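Local coordinates for nitroreductase family protein (Lactobacillus plantarum, PDB 4QLX), which reduces the enone of 10-oxo-11-octadecenoate to 10-oxooctadecanoate with FMN as cofactor, probably at the expense of NADH, in bacterial saturation of polyunsaturated fatty acids, at residues 34-39 / 63-68; 70-75 / 82-87; 92-97 / 176-181; 154-159 / 164-169. All coordinates share one frame; numbering follows the deposited sequence.

Contact 1 (34-39 / 63-68); sequences IGRDEL and VDTPEA
Arg36 and Asp64 form a bidentate salt bridge between two helix N-termini of the nitroreductase fold, one in the first turn of helix 36-46, the other in the link from strand 58-63 to helix 66-72. The guanidinium grips side-on, with NE and one terminal nitrogen each taking a different carboxylate oxygen. Arg36 NH2 reaches Asp64 OD1 at 2.7 Å on its syn lone pair, and Arg36 NE reaches Asp64 OD2 at 2.9 Å in a nearly straight bond, 172° at the hydrogen. Two bonds to two oxygens resist rotation of either group, consistent with planes only 23° apart. Asp64 meets this grip because its CG sits between the backbone N and the carbonyl carbon (chi1 73°), while the arginine runs extended from CG to NE toward the aspartate.

Beyond the ion pair the contact thins. Thr65 CG2 lies 3.7 Å from Arg36 NH2, obliquely to the guanidinium, and the buried Leu39 brings its CD1 to 4.2 Å from Asp64 OD2, where Ala89 of strand 89-96 also packs against both Leu39 and Asp64. Each helix start has its own arrangement: Gly35 stands at one N-cap, its carbonyl receiving Leu39 N, whereas Thr65 caps the other with its side chain, Thr65 OG1 accepting from Ala68 N at 3.0 Å.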
# COMPACT_ATOMS: atom_id res chain seq x y z
N ILE A 34 -0.81 -2.49 -23.35
CA ILE A 34 -1.02 -1.17 -22.79
C ILE A 34 0.08 -0.26 -23.30
O ILE A 34 1.26 -0.58 -23.18
CB ILE A 34 -1.05 -1.24 -21.25
CG1 ILE A 34 -2.14 -2.21 -20.79
CG2 ILE A 34 -1.26 0.16 -20.65
CD1 ILE A 34 -2.05 -2.65 -19.33
N GLY A 35 -0.31 0.86 -23.90
CA GLY A 35 0.65 1.85 -24.38
C GLY A 35 1.53 2.36 -23.24
O GLY A 35 1.09 2.42 -22.10
N ARG A 36 2.77 2.71 -23.56
CA ARG A 36 3.70 3.16 -22.53
C ARG A 36 3.26 4.51 -21.96
O ARG A 36 3.60 4.85 -20.82
CB ARG A 36 5.12 3.24 -23.08
CG ARG A 36 5.75 1.87 -23.28
CD ARG A 36 7.18 1.98 -23.76
NE ARG A 36 7.89 0.70 -23.68
CZ ARG A 36 9.20 0.57 -23.89
NH1 ARG A 36 9.92 1.64 -24.19
NH2 ARG A 36 9.78 -0.62 -23.81
N ASP A 37 2.48 5.26 -22.72
CA ASP A 37 1.98 6.52 -22.19
C ASP A 37 0.96 6.26 -21.09
O ASP A 37 0.98 6.93 -20.06
CB ASP A 37 1.38 7.37 -23.31
CG ASP A 37 2.43 7.81 -24.32
OD1 ASP A 37 3.63 7.85 -23.96
OD2 ASP A 37 2.07 8.09 -25.49
N GLU A 38 0.09 5.27 -21.28
CA GLU A 38 -0.84 4.93 -20.20
C GLU A 38 -0.10 4.29 -19.02
O GLU A 38 -0.45 4.53 -17.86
CB GLU A 38 -1.97 4.02 -20.68
CG GLU A 38 -3.01 3.77 -19.58
CD GLU A 38 -4.22 2.98 -20.04
OE1 GLU A 38 -4.15 2.32 -21.09
OE2 GLU A 38 -5.25 3.03 -19.34
N LEU A 39 0.94 3.51 -19.30
CA LEU A 39 1.74 2.94 -18.22
C LEU A 39 2.36 4.04 -17.37
O LEU A 39 2.39 3.95 -16.14
CB LEU A 39 2.83 2.01 -18.75
CG LEU A 39 2.41 0.63 -19.28
CD1 LEU A 39 3.63 -0.06 -19.88
CD2 LEU A 39 1.80 -0.23 -18.19
N VAL A 63 9.01 -3.47 -17.77
CA VAL A 63 9.36 -4.58 -18.63
C VAL A 63 8.15 -4.88 -19.51
O VAL A 63 7.12 -5.32 -19.00
CB VAL A 63 9.74 -5.82 -17.80
CG1 VAL A 63 10.17 -6.97 -18.69
CG2 VAL A 63 10.83 -5.47 -16.80
N ASP A 64 8.23 -4.60 -20.81
CA ASP A 64 7.05 -4.81 -21.66
C ASP A 64 7.36 -5.27 -23.10
O ASP A 64 6.51 -5.12 -23.99
CB ASP A 64 6.22 -3.53 -21.69
CG ASP A 64 6.87 -2.44 -22.52
OD1 ASP A 64 8.10 -2.51 -22.73
OD2 ASP A 64 6.15 -1.52 -22.95
N THR A 65 8.56 -5.78 -23.33
CA THR A 65 8.92 -6.33 -24.63
C THR A 65 9.39 -7.77 -24.46
O THR A 65 9.85 -8.15 -23.37
CB THR A 65 10.03 -5.50 -25.34
OG1 THR A 65 11.31 -5.81 -24.78
CG2 THR A 65 9.76 -4.00 -25.24
N PRO A 66 9.27 -8.58 -25.52
CA PRO A 66 9.73 -9.97 -25.39
C PRO A 66 11.19 -10.07 -24.97
O PRO A 66 11.54 -10.92 -24.14
CB PRO A 66 9.51 -10.54 -26.79
CG PRO A 66 8.34 -9.76 -27.32
CD PRO A 66 8.54 -8.36 -26.78
N GLU A 67 12.03 -9.18 -25.50
CA GLU A 67 13.45 -9.18 -25.17
C GLU A 67 13.70 -8.75 -23.72
O GLU A 67 14.58 -9.29 -23.03
CB GLU A 67 14.22 -8.26 -26.13
CG GLU A 67 14.09 -8.63 -27.61
CD GLU A 67 12.81 -8.09 -28.26
OE1 GLU A 67 12.10 -7.30 -27.61
OE2 GLU A 67 12.53 -8.45 -29.43
N ALA A 68 12.93 -7.78 -23.25
CA ALA A 68 13.07 -7.33 -21.86
C ALA A 68 12.60 -8.42 -20.91
O ALA A 68 13.19 -8.62 -19.84
CB ALA A 68 12.30 -6.02 -21.64

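Contact 2 (70-75 / 82-87); sequences AKFKQA and PQVDSA. With FMN (flavin mononucleotide), chain C.
Val84 meets two neighbouring side chains of segment 70-75 with its two methyl branches, while Asp85 turns its carboxylate to Lys73. The Phe72 ring presents its edge to the valine: Phe72 CE2 is 3.8 Å from Val84 CG2, and Val84 CG1 also lies close to the ring plane. That same CG1 touches the aliphatic part of the lysine, 3.7 Å from Lys73 CG. The lysine then bends at chi3 (-68°) and crosses the aspartate at about a right angle, which brings Lys73 NZ to 2.6 Å from Asp85 OD1 on its syn lone pair. A water closes the ring, accepting from Lys73 NZ and donating to Asp85 OD2 at 2.7 Å. An alanine in place of Lys73 is likely to leave the Asp85 carboxylate without its charged mate and Val84 CG1 without the aliphatic chain packed on it.

Tyr81 adds a cation-pi contact to the lysine. Gln83 belongs to the cofactor pocket; its NE2 is hydrogen-bonded to Asn80 OD1 and Asn167 OD1 and approaches O2 of the flavin to 3.2 Å. The contact thus grades from an apolar interior at Phe72 to a hydrated ion pair at the exposed Asp85, whose charge the lysine probably balances.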
# COMPACT_ATOMS: atom_id res chain seq x y z
N ALA A 70 12.61 -11.72 -21.40
CA ALA A 70 13.56 -12.83 -21.36
C ALA A 70 14.73 -12.50 -20.45
O ALA A 70 15.22 -13.36 -19.71
CB ALA A 70 14.05 -13.16 -22.78
N LYS A 71 15.16 -11.24 -20.49
CA LYS A 71 16.22 -10.77 -19.62
C LYS A 71 15.75 -10.69 -18.16
O LYS A 71 16.46 -11.07 -17.24
CB LYS A 71 16.72 -9.40 -20.09
CG LYS A 71 17.64 -8.71 -19.12
CD LYS A 71 18.95 -9.47 -18.95
CE LYS A 71 20.07 -8.51 -18.55
NZ LYS A 71 21.31 -9.22 -18.14
N PHE A 72 14.54 -10.18 -17.98
CA PHE A 72 13.93 -10.06 -16.66
C PHE A 72 13.78 -11.44 -16.00
O PHE A 72 14.17 -11.64 -14.86
CB PHE A 72 12.58 -9.36 -16.80
CG PHE A 72 11.81 -9.21 -15.53
CD1 PHE A 72 12.31 -8.47 -14.47
CD2 PHE A 72 10.53 -9.74 -15.41
CE1 PHE A 72 11.57 -8.30 -13.30
CE2 PHE A 72 9.80 -9.57 -14.24
CZ PHE A 72 10.32 -8.85 -13.19
N LYS A 73 13.23 -12.39 -16.75
CA LYS A 73 12.98 -13.73 -16.22
C LYS A 73 14.22 -14.42 -15.65
O LYS A 73 14.09 -15.34 -14.85
CB LYS A 73 12.36 -14.62 -17.29
CG LYS A 73 10.92 -14.26 -17.56
CD LYS A 73 10.16 -15.40 -18.18
CE LYS A 73 10.64 -15.72 -19.57
NZ LYS A 73 9.65 -16.60 -20.24
N GLN A 74 15.40 -13.96 -16.04
CA GLN A 74 16.64 -14.52 -15.49
C GLN A 74 16.71 -14.42 -13.97
O GLN A 74 17.41 -15.19 -13.33
CB GLN A 74 17.85 -13.82 -16.09
CG GLN A 74 18.01 -13.95 -17.59
CD GLN A 74 19.27 -13.24 -18.06
OE1 GLN A 74 19.84 -12.42 -17.33
NE2 GLN A 74 19.70 -13.57 -19.27
N ALA A 75 15.99 -13.45 -13.41
CA ALA A 75 16.03 -13.18 -11.97
C ALA A 75 14.64 -13.37 -11.34
O ALA A 75 14.40 -12.93 -10.22
CB ALA A 75 16.55 -11.77 -11.72
N PRO A 82 4.25 -17.48 -15.77
CA PRO A 82 2.96 -17.17 -16.42
C PRO A 82 2.58 -15.68 -16.41
O PRO A 82 2.15 -15.13 -17.43
CB PRO A 82 1.95 -17.96 -15.58
CG PRO A 82 2.72 -19.15 -15.14
CD PRO A 82 4.13 -18.67 -14.90
N GLN A 83 2.71 -15.05 -15.25
CA GLN A 83 2.49 -13.61 -15.13
C GLN A 83 3.41 -12.82 -16.05
O GLN A 83 2.96 -11.97 -16.80
CB GLN A 83 2.69 -13.17 -13.69
CG GLN A 83 1.79 -13.84 -12.70
CD GLN A 83 2.49 -14.95 -11.93
OE1 GLN A 83 2.93 -15.95 -12.51
NE2 GLN A 83 2.58 -14.78 -10.61
N VAL A 84 4.71 -13.10 -16.00
CA VAL A 84 5.66 -12.34 -16.80
C VAL A 84 5.41 -12.54 -18.31
O VAL A 84 5.31 -11.55 -19.04
CB VAL A 84 7.10 -12.72 -16.49
CG1 VAL A 84 8.04 -11.98 -17.43
CG2 VAL A 84 7.41 -12.40 -15.03
N ASP A 85 5.28 -13.79 -18.75
CA ASP A 85 5.00 -14.06 -20.16
C ASP A 85 3.70 -13.41 -20.65
O ASP A 85 3.70 -12.79 -21.71
CB ASP A 85 4.93 -15.57 -20.42
CG ASP A 85 6.28 -16.24 -20.32
OD1 ASP A 85 7.31 -15.53 -20.39
OD2 ASP A 85 6.31 -17.48 -20.17
N SER A 86 2.61 -13.53 -19.91
CA SER A 86 1.32 -13.07 -20.45
C SER A 86 1.01 -11.59 -20.18
O SER A 86 0.16 -11.02 -20.85
CB SER A 86 0.17 -13.93 -19.91
OG SER A 86 0.07 -13.87 -18.50
N ALA A 87 1.68 -10.98 -19.20
CA ALA A 87 1.36 -9.60 -18.85
C ALA A 87 1.64 -8.62 -19.99
O ALA A 87 2.59 -8.80 -20.75
CB ALA A 87 2.12 -9.17 -17.61
N1 FMN C . 1.69 -14.37 -6.22
C2 FMN C . 2.39 -15.24 -7.02
O2 FMN C . 1.79 -15.98 -7.79
N3 FMN C . 3.76 -15.30 -6.98
C4 FMN C . 4.44 -14.47 -6.13
O4 FMN C . 5.66 -14.52 -6.07
C4A FMN C . 3.75 -13.60 -5.30
N5 FMN C . 4.44 -12.78 -4.45
C5A FMN C . 3.78 -11.89 -3.64
C6 FMN C . 4.55 -11.09 -2.82
C7 FMN C . 3.93 -10.17 -1.99
C7M FMN C . 4.75 -9.28 -1.10
C8 FMN C . 2.55 -10.06 -2.00
C8M FMN C . 1.94 -9.05 -1.09
C9 FMN C . 1.78 -10.87 -2.84
C9A FMN C . 2.40 -11.80 -3.67
N10 FMN C . 1.68 -12.65 -4.53
C10 FMN C . 2.37 -13.54 -5.34
C1' FMN C . 0.18 -12.63 -4.61
C2' FMN C . -0.42 -13.28 -3.34
O2' FMN C . -0.29 -14.69 -3.39
C3' FMN C . -1.88 -12.91 -3.13
O3' FMN C . -1.94 -11.52 -2.84
C4' FMN C . -2.57 -13.65 -1.98
O4' FMN C . -2.64 -15.04 -2.19
C5' FMN C . -3.97 -13.10 -1.76
O5' FMN C . -4.76 -13.23 -2.92
P FMN C . -5.39 -11.92 -3.62
O1P FMN C . -6.12 -12.39 -4.86
O2P FMN C . -4.28 -10.95 -4.00
O3P FMN C . -6.36 -11.23 -2.69
O HOH W 1 8.40 -19.17 -19.90

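Contact 3 (92-97 / 176-181); sequences FIAGDT and KMIPTL
The ring of Phe92 is met by Met177 over one face and by Leu181 obliquely, and this is the tight end of the contact. Met177 SD stands 4.3 Å from the ring centroid, 12° off the normal, a Met-aromatic contact, and Met177 CG adds a CH-pi approach at 4.0 Å from the same centroid. The methionine lays its thioether over the ring because its CG is anti to the backbone N (chi1 -179°) and the chain then bends at chi2 and chi3. Leu181 CD1 comes in at about a right angle to the phenylalanine side chain, 3.6 Å from Phe92 CD2.

Farther along the strand the packing slackens. Ala94 offers just its methyl, and Ile178 CD1 reaches it at 4.1 Å from Ala94 CB, with Pro190 of the neighbouring strand also touching the isoleucine. On the outer side of the short helix, the exposed Lys176 and Pro179 stay clear of the strand. Thr180 OG1 bonds back to Lys176 O at 2.8 Å. Phe72 packs against Phe92, Met177 and Leu181 alike. The whole is a helix laid across a beta-sheet, its axis at 108° to strand 92-96, in the apolar layer covering one side of the nitroreductase core.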
# COMPACT_ATOMS: atom_id res chain seq x y z
N PHE A 92 8.56 -3.37 -12.22
CA PHE A 92 9.32 -3.80 -11.06
C PHE A 92 9.69 -2.61 -10.19
O PHE A 92 10.13 -1.57 -10.70
CB PHE A 92 10.58 -4.57 -11.44
CG PHE A 92 11.18 -5.28 -10.27
CD1 PHE A 92 10.77 -6.57 -9.94
CD2 PHE A 92 12.08 -4.64 -9.43
CE1 PHE A 92 11.27 -7.21 -8.83
CE2 PHE A 92 12.59 -5.27 -8.31
CZ PHE A 92 12.19 -6.55 -8.01
N ILE A 93 9.53 -2.78 -8.88
CA ILE A 93 9.80 -1.70 -7.95
C ILE A 93 11.03 -2.01 -7.11
O ILE A 93 11.13 -3.06 -6.47
CB ILE A 93 8.57 -1.42 -7.04
CG1 ILE A 93 7.30 -1.35 -7.89
CG2 ILE A 93 8.76 -0.10 -6.27
CD1 ILE A 93 5.99 -1.27 -7.08
N ALA A 94 11.99 -1.10 -7.14
CA ALA A 94 13.19 -1.24 -6.33
C ALA A 94 13.26 -0.06 -5.37
O ALA A 94 12.76 1.02 -5.67
CB ALA A 94 14.42 -1.31 -7.21
N GLY A 95 13.88 -0.26 -4.21
CA GLY A 95 13.97 0.77 -3.21
C GLY A 95 15.24 1.58 -3.39
O GLY A 95 16.29 1.04 -3.72
N ASP A 96 15.12 2.89 -3.20
CA ASP A 96 16.25 3.81 -3.35
C ASP A 96 16.85 4.15 -1.99
O ASP A 96 16.31 4.96 -1.25
CB ASP A 96 15.80 5.08 -4.08
CG ASP A 96 16.93 6.07 -4.32
OD1 ASP A 96 18.10 5.77 -4.00
OD2 ASP A 96 16.65 7.16 -4.86
N THR A 97 17.98 3.52 -1.66
CA THR A 97 18.58 3.69 -0.35
C THR A 97 19.50 4.91 -0.28
O THR A 97 20.26 5.07 0.66
CB THR A 97 19.37 2.43 0.07
OG1 THR A 97 20.54 2.31 -0.75
CG2 THR A 97 18.50 1.19 -0.08
N LYS A 176 20.15 -11.43 -7.67
CA LYS A 176 20.39 -11.22 -9.10
C LYS A 176 19.56 -10.12 -9.73
O LYS A 176 19.91 -9.62 -10.81
CB LYS A 176 20.13 -12.51 -9.89
CG LYS A 176 21.29 -13.47 -9.93
CD LYS A 176 20.95 -14.67 -10.81
CE LYS A 176 20.67 -14.25 -12.24
NZ LYS A 176 20.29 -15.41 -13.09
N MET A 177 18.45 -9.75 -9.10
CA MET A 177 17.48 -8.86 -9.75
C MET A 177 18.05 -7.49 -10.08
O MET A 177 17.86 -6.99 -11.18
CB MET A 177 16.23 -8.71 -8.89
CG MET A 177 15.16 -7.82 -9.53
SD MET A 177 14.63 -8.32 -11.19
CE MET A 177 13.62 -9.75 -10.82
N ILE A 178 18.75 -6.87 -9.13
CA ILE A 178 19.24 -5.51 -9.37
C ILE A 178 20.23 -5.47 -10.55
O ILE A 178 20.09 -4.63 -11.43
CB ILE A 178 19.88 -4.89 -8.10
CG1 ILE A 178 18.81 -4.66 -7.03
CG2 ILE A 178 20.58 -3.57 -8.42
CD1 ILE A 178 17.67 -3.76 -7.47
N PRO A 179 21.21 -6.38 -10.58
CA PRO A 179 22.11 -6.32 -11.74
C PRO A 179 21.41 -6.68 -13.04
O PRO A 179 21.69 -6.07 -14.07
CB PRO A 179 23.20 -7.33 -11.40
CG PRO A 179 23.17 -7.43 -9.91
CD PRO A 179 21.72 -7.33 -9.56
N THR A 180 20.49 -7.65 -12.98
CA THR A 180 19.66 -8.01 -14.13
C THR A 180 18.92 -6.81 -14.71
O THR A 180 18.74 -6.70 -15.91
CB THR A 180 18.63 -9.11 -13.76
OG1 THR A 180 19.32 -10.32 -13.42
CG2 THR A 180 17.67 -9.39 -14.91
N LEU A 181 18.51 -5.89 -13.84
CA LEU A 181 17.79 -4.69 -14.29
C LEU A 181 18.76 -3.58 -14.71
O LEU A 181 18.34 -2.54 -15.23
CB LEU A 181 16.85 -4.18 -13.20
CG LEU A 181 15.72 -5.12 -12.75
CD1 LEU A 181 14.93 -4.50 -11.61
CD2 LEU A 181 14.79 -5.46 -13.90

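Contact 4 (154-159 / 164-169); sequences QLLLVA and YDANAF. With FMN (flavin mononucleotide), chain C.
The 154-159 part of helix 137-161 and strand 165-169 form a tight alpha-to-beta connection of the nitroreductase fold, running nearly antiparallel (161°) and delivering the strand to the FMN site. At the turn, Tyr164 N donates to Ala159 O over 2.9 Å. Beyond it the interface is aliphatic: Ala166 CB touches both Leu156 CD2, 3.7 Å away, and Ala159 CB, 4.0 Å away. Leu156 spreads its two methyls along the strand, CD1 reaching Ala168 CB at 4.0 Å while CD2 stays over Ala166. The small alanine side chains are consistent with the close approach of the segment axes, 7.2 Å.

The strand also lines the flavin site, through the Asn167 side chain and the backbone of Ala168 and Phe169. Asn167 points away from the helix, its CG anti to the backbone N (chi1 168°), putting ND2 3.4 Å from FMN C1'; OD1 accepts from Gln83 NE2, and ND2 bonds weakly to Ser24 OG. A leucine in place of Asn167 would probably leave Gln83 NE2 without this acceptor and set an apolar branch beside the flavin. Ala168 O lies 2.9 Å from FMN N10, and Phe169 CA 3.1 Å from FMN N5.

Tyr164 OH bonds to Glu38 of helix 36-46, and the strand pairs with strand 188-197, whose Ile194 touches Leu156 and Ala168. Leu157 meets Leu157 of the second subunit.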
# COMPACT_ATOMS: atom_id res chain seq x y z
N GLN A 154 -0.79 0.99 -4.27
CA GLN A 154 -1.60 1.94 -5.02
C GLN A 154 -1.62 1.55 -6.50
O GLN A 154 -2.64 1.70 -7.16
CB GLN A 154 -1.13 3.39 -4.82
CG GLN A 154 -1.54 3.92 -3.44
CD GLN A 154 -1.94 5.39 -3.43
OE1 GLN A 154 -2.87 5.78 -2.72
NE2 GLN A 154 -1.26 6.21 -4.23
N LEU A 155 -0.51 1.02 -7.01
CA LEU A 155 -0.43 0.68 -8.43
C LEU A 155 -1.38 -0.48 -8.76
O LEU A 155 -1.97 -0.53 -9.84
CB LEU A 155 1.02 0.35 -8.82
CG LEU A 155 1.30 0.08 -10.31
CD1 LEU A 155 0.71 1.17 -11.20
CD2 LEU A 155 2.79 -0.05 -10.58
N LEU A 156 -1.55 -1.40 -7.81
CA LEU A 156 -2.51 -2.51 -7.99
C LEU A 156 -3.93 -1.97 -8.13
O LEU A 156 -4.74 -2.50 -8.91
CB LEU A 156 -2.43 -3.50 -6.83
CG LEU A 156 -1.18 -4.36 -6.64
CD1 LEU A 156 -1.34 -5.13 -5.35
CD2 LEU A 156 -1.00 -5.34 -7.80
N LEU A 157 -4.23 -0.92 -7.38
CA LEU A 157 -5.57 -0.32 -7.42
C LEU A 157 -5.71 0.51 -8.70
O LEU A 157 -6.73 0.44 -9.38
CB LEU A 157 -5.83 0.55 -6.17
CG LEU A 157 -5.76 -0.26 -4.86
CD1 LEU A 157 -5.90 0.59 -3.61
CD2 LEU A 157 -6.85 -1.35 -4.87
N VAL A 158 -4.68 1.29 -9.01
CA VAL A 158 -4.68 2.11 -10.22
C VAL A 158 -4.91 1.22 -11.43
O VAL A 158 -5.72 1.55 -12.31
CB VAL A 158 -3.35 2.88 -10.37
CG1 VAL A 158 -3.25 3.49 -11.76
CG2 VAL A 158 -3.28 3.98 -9.32
N ALA A 159 -4.24 0.07 -11.46
CA ALA A 159 -4.40 -0.88 -12.56
C ALA A 159 -5.88 -1.18 -12.80
O ALA A 159 -6.37 -1.10 -13.94
CB ALA A 159 -3.62 -2.16 -12.28
N TYR A 164 -7.92 -2.62 -15.91
CA TYR A 164 -7.03 -3.77 -15.99
C TYR A 164 -7.09 -4.62 -14.73
O TYR A 164 -8.01 -4.49 -13.92
CB TYR A 164 -5.60 -3.30 -16.25
CG TYR A 164 -5.49 -2.51 -17.54
CD1 TYR A 164 -5.89 -3.08 -18.75
CD2 TYR A 164 -5.00 -1.21 -17.56
CE1 TYR A 164 -5.83 -2.37 -19.93
CE2 TYR A 164 -4.92 -0.49 -18.74
CZ TYR A 164 -5.33 -1.09 -19.93
OH TYR A 164 -5.26 -0.40 -21.12
N ASP A 165 -6.11 -5.49 -14.59
CA ASP A 165 -5.92 -6.27 -13.37
C ASP A 165 -4.45 -6.52 -13.21
O ASP A 165 -3.67 -6.14 -14.08
CB ASP A 165 -6.71 -7.57 -13.41
CG ASP A 165 -8.15 -7.38 -12.98
OD1 ASP A 165 -8.38 -7.13 -11.77
OD2 ASP A 165 -9.05 -7.45 -13.85
N ALA A 166 -4.07 -7.17 -12.11
CA ALA A 166 -2.67 -7.18 -11.72
C ALA A 166 -2.33 -8.21 -10.66
O ALA A 166 -3.18 -8.66 -9.89
CB ALA A 166 -2.27 -5.76 -11.23
N ASN A 167 -1.05 -8.56 -10.61
CA ASN A 167 -0.53 -9.43 -9.57
C ASN A 167 0.76 -8.83 -9.04
O ASN A 167 1.64 -8.45 -9.82
CB ASN A 167 -0.27 -10.84 -10.11
CG ASN A 167 0.54 -11.70 -9.14
OD1 ASN A 167 1.62 -12.17 -9.46
ND2 ASN A 167 0.01 -11.90 -7.93
N ALA A 168 0.85 -8.72 -7.72
CA ALA A 168 2.10 -8.33 -7.07
C ALA A 168 2.87 -9.60 -6.78
O ALA A 168 2.26 -10.63 -6.47
CB ALA A 168 1.84 -7.52 -5.78
N PHE A 169 4.19 -9.57 -6.94
CA PHE A 169 4.98 -10.78 -6.69
C PHE A 169 6.42 -10.47 -6.28
O PHE A 169 7.05 -9.58 -6.84
CB PHE A 169 4.97 -11.71 -7.92
CG PHE A 169 5.71 -11.16 -9.11
CD1 PHE A 169 5.05 -10.38 -10.05
CD2 PHE A 169 7.06 -11.44 -9.29
CE1 PHE A 169 5.71 -9.89 -11.14
CE2 PHE A 169 7.73 -10.94 -10.39
CZ PHE A 169 7.06 -10.16 -11.32
N1 FMN C . 1.69 -14.37 -6.22
C2 FMN C . 2.39 -15.24 -7.02
O2 FMN C . 1.79 -15.98 -7.79
N3 FMN C . 3.76 -15.30 -6.98
C4 FMN C . 4.44 -14.47 -6.13
O4 FMN C . 5.66 -14.52 -6.07
C4A FMN C . 3.75 -13.60 -5.30
N5 FMN C . 4.44 -12.78 -4.45
C5A FMN C . 3.78 -11.89 -3.64
C6 FMN C . 4.55 -11.09 -2.82
C7 FMN C . 3.93 -10.17 -1.99
C7M FMN C . 4.75 -9.28 -1.10
C8 FMN C . 2.55 -10.06 -2.00
C8M FMN C . 1.94 -9.05 -1.09
C9 FMN C . 1.78 -10.87 -2.84
C9A FMN C . 2.40 -11.80 -3.67
N10 FMN C . 1.68 -12.65 -4.53
C10 FMN C . 2.37 -13.54 -5.34
C1' FMN C . 0.18 -12.63 -4.61
C2' FMN C . -0.42 -13.28 -3.34
O2' FMN C . -0.29 -14.69 -3.39
C3' FMN C . -1.88 -12.91 -3.13
O3' FMN C . -1.94 -11.52 -2.84
C4' FMN C . -2.57 -13.65 -1.98
O4' FMN C . -2.64 -15.04 -2.19
C5' FMN C . -3.97 -13.10 -1.76
O5' FMN C . -4.76 -13.23 -2.92
P FMN C . -5.39 -11.92 -3.62
O1P FMN C . -6.12 -12.39 -4.86
O2P FMN C . -4.28 -10.95 -4.00
O3P FMN C . -6.36 -11.23 -2.69

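In the fold
The four contacts show how chemistry follows depth in one fold. Contacts 1 and 2 are partly buried; contact 1 joins a helix to the start of helix 66-72, contact 2 two helices, each through an ion pair, flanked by Phe72 and Val84 in contact 2 and only sparsely by Leu39 and Thr65 in contact 1. Both use helix 66-72 and touch where Val63 meets Phe72. Contacts 3 and 4 are buried, pack a helix on the same sheet and rely on apolar side chains, contact 4 adding one backbone bond. Phe72 links contact 2 to contact 3. Contacts 2 and 4 both reach FMN and are joined by Gln83 and Asn167, while Glu38 and Tyr164 tie contact 1 to contact 4.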